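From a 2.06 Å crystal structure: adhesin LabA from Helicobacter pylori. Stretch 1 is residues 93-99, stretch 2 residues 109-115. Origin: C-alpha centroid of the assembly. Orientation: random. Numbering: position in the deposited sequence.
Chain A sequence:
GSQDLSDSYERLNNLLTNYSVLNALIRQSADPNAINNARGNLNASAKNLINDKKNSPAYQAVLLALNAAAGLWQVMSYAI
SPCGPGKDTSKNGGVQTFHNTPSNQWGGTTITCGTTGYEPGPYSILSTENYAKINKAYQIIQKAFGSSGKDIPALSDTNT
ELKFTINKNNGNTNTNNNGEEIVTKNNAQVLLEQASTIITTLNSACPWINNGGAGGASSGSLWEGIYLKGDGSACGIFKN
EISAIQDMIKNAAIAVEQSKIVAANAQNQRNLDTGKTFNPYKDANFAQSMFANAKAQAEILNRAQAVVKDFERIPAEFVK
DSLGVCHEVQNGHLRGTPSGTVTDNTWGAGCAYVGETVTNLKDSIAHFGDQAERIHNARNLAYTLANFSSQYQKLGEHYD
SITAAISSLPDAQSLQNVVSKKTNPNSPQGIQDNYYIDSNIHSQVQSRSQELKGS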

# COMPACT_ATOMS: atom_id res chain seq x y z
N GLY A 93 -10.89 7.44 -34.20
CA GLY A 93 -11.99 7.86 -33.33
C GLY A 93 -12.86 8.93 -33.98
O GLY A 93 -13.89 9.32 -33.41
N GLY A 94 -12.43 9.41 -35.15
CA GLY A 94 -13.15 10.43 -35.91
C GLY A 94 -13.24 11.75 -35.18
O GLY A 94 -12.30 12.14 -34.48
N VAL A 95 -14.37 12.43 -35.31
CA VAL A 95 -14.59 13.72 -34.65
C VAL A 95 -15.64 13.50 -33.57
O VAL A 95 -16.76 13.08 -33.89
CB VAL A 95 -15.01 14.85 -35.65
CG1 VAL A 95 -15.29 16.16 -34.92
CG2 VAL A 95 -13.95 15.07 -36.72
N GLN A 96 -15.29 13.80 -32.30
CA GLN A 96 -16.18 13.65 -31.14
C GLN A 96 -16.10 14.84 -30.17
O GLN A 96 -15.10 15.56 -30.14
CB GLN A 96 -15.86 12.37 -30.39
CG GLN A 96 -16.02 11.07 -31.17
CD GLN A 96 -15.64 9.90 -30.31
OE1 GLN A 96 -16.00 9.83 -29.13
NE2 GLN A 96 -14.90 8.95 -30.87
N THR A 97 -17.18 15.04 -29.37
CA THR A 97 -17.34 16.10 -28.36
C THR A 97 -17.55 15.46 -26.97
O THR A 97 -18.37 14.53 -26.82
CB THR A 97 -18.49 17.09 -28.77
OG1 THR A 97 -18.18 17.69 -30.03
CG2 THR A 97 -18.73 18.19 -27.73
N PHE A 98 -16.80 15.97 -25.96
CA PHE A 98 -16.80 15.47 -24.61
C PHE A 98 -17.15 16.57 -23.61
O PHE A 98 -16.53 17.64 -23.58
CB PHE A 98 -15.44 14.82 -24.30
CG PHE A 98 -14.97 13.83 -25.36
CD1 PHE A 98 -14.23 14.25 -26.46
CD2 PHE A 98 -15.29 12.48 -25.26
CE1 PHE A 98 -13.80 13.34 -27.44
CE2 PHE A 98 -14.85 11.57 -26.22
CZ PHE A 98 -14.13 12.01 -27.32
N HIS A 99 -18.20 16.33 -22.82
CA HIS A 99 -18.68 17.25 -21.80
C HIS A 99 -18.05 16.91 -20.45
O HIS A 99 -17.57 15.78 -20.25
CB HIS A 99 -20.19 17.14 -21.69
CG HIS A 99 -20.87 17.77 -22.86
ND1 HIS A 99 -21.09 17.06 -24.03
CD2 HIS A 99 -21.27 19.04 -23.03
CE1 HIS A 99 -21.64 17.92 -24.86
NE2 HIS A 99 -21.77 19.13 -24.30
N THR A 109 -15.48 23.48 -19.98
CA THR A 109 -15.62 22.06 -19.59
C THR A 109 -16.12 21.19 -20.77
O THR A 109 -16.48 20.04 -20.57
CB THR A 109 -16.53 21.91 -18.35
OG1 THR A 109 -17.85 22.40 -18.63
CG2 THR A 109 -15.95 22.58 -17.10
N THR A 110 -16.15 21.73 -22.00
CA THR A 110 -16.59 20.98 -23.20
C THR A 110 -15.49 21.09 -24.25
O THR A 110 -14.96 22.18 -24.49
CB THR A 110 -17.95 21.46 -23.73
OG1 THR A 110 -18.86 21.62 -22.63
CG2 THR A 110 -18.55 20.50 -24.78
N ILE A 111 -15.12 19.95 -24.83
CA ILE A 111 -14.07 19.87 -25.82
C ILE A 111 -14.53 19.08 -27.05
O ILE A 111 -15.22 18.07 -26.92
CB ILE A 111 -12.77 19.26 -25.19
CG1 ILE A 111 -11.52 19.65 -26.01
CG2 ILE A 111 -12.86 17.74 -25.04
CD1 ILE A 111 -10.21 19.58 -25.25
N THR A 112 -14.12 19.55 -28.24
CA THR A 112 -14.37 18.84 -29.47
C THR A 112 -13.01 18.40 -30.01
O THR A 112 -12.09 19.22 -30.14
CB THR A 112 -15.23 19.67 -30.46
OG1 THR A 112 -16.54 19.83 -29.92
CG2 THR A 112 -15.32 19.03 -31.83
N CYS A 113 -12.87 17.10 -30.28
CA CYS A 113 -11.65 16.52 -30.86
C CYS A 113 -11.91 16.53 -32.34
O CYS A 113 -12.38 15.53 -32.88
CB CYS A 113 -11.40 15.09 -30.36
SG CYS A 113 -11.11 14.93 -28.58
N GLY A 114 -11.68 17.68 -32.98
CA GLY A 114 -11.92 17.83 -34.41
C GLY A 114 -10.74 18.34 -35.23
O GLY A 114 -10.95 18.83 -36.34
N THR A 115 -9.51 18.25 -34.69
CA THR A 115 -8.30 18.71 -35.39
C THR A 115 -7.88 17.75 -36.51
O THR A 115 -7.65 16.56 -36.27
CB THR A 115 -7.19 19.01 -34.40
OG1 THR A 115 -7.66 20.06 -33.56
CG2 THR A 115 -5.86 19.39 -35.08

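Two short strands run antiparallel here, their directions 156° apart, and the backbone ladder sets a register that places most of the side-chain pairings, with Phe98 to Cys113 as the diagonal exception. Before the strand, Gly94 adopts a positive phi that favours glycine, and Val95 then lays its CG1 3.8 Å from Gly114 CA, using space that an absent side chain leaves free: an ideal CB on Gly114 would sit tightly against that methyl.

Gln96 opens the ladder opposite Cys113. Cys113 N donates to Gln96 O at 2.7 Å, while the return bond, Gln96 N to Cys113 O, is weak at 3.4 Å. The Gln96 side chain serves its own stretch instead, its NE2 bonding Gly93 O at 2.8 Å.

Thr97 faces Thr112 in the non-hydrogen-bonded pair, where the backbones come close and the side chains supply the bond: Thr97 OG1 and Thr112 OG1 lie 2.7 Å apart.

Phe98 closes a strong backbone pair with Ile111, Phe98 N to Ile111 O at 2.8 Å and Ile111 N to Phe98 O at 3.0 Å. On the face shared with Gln96, its buried ring reaches diagonally to Cys113, with CE1 3.3 Å from SG in an oblique sulfur-aromatic contact.

Finally, the His99 ring receives Thr110 CG2 over one face, 3.7 Å from the ring centroid, a CH-pi contact.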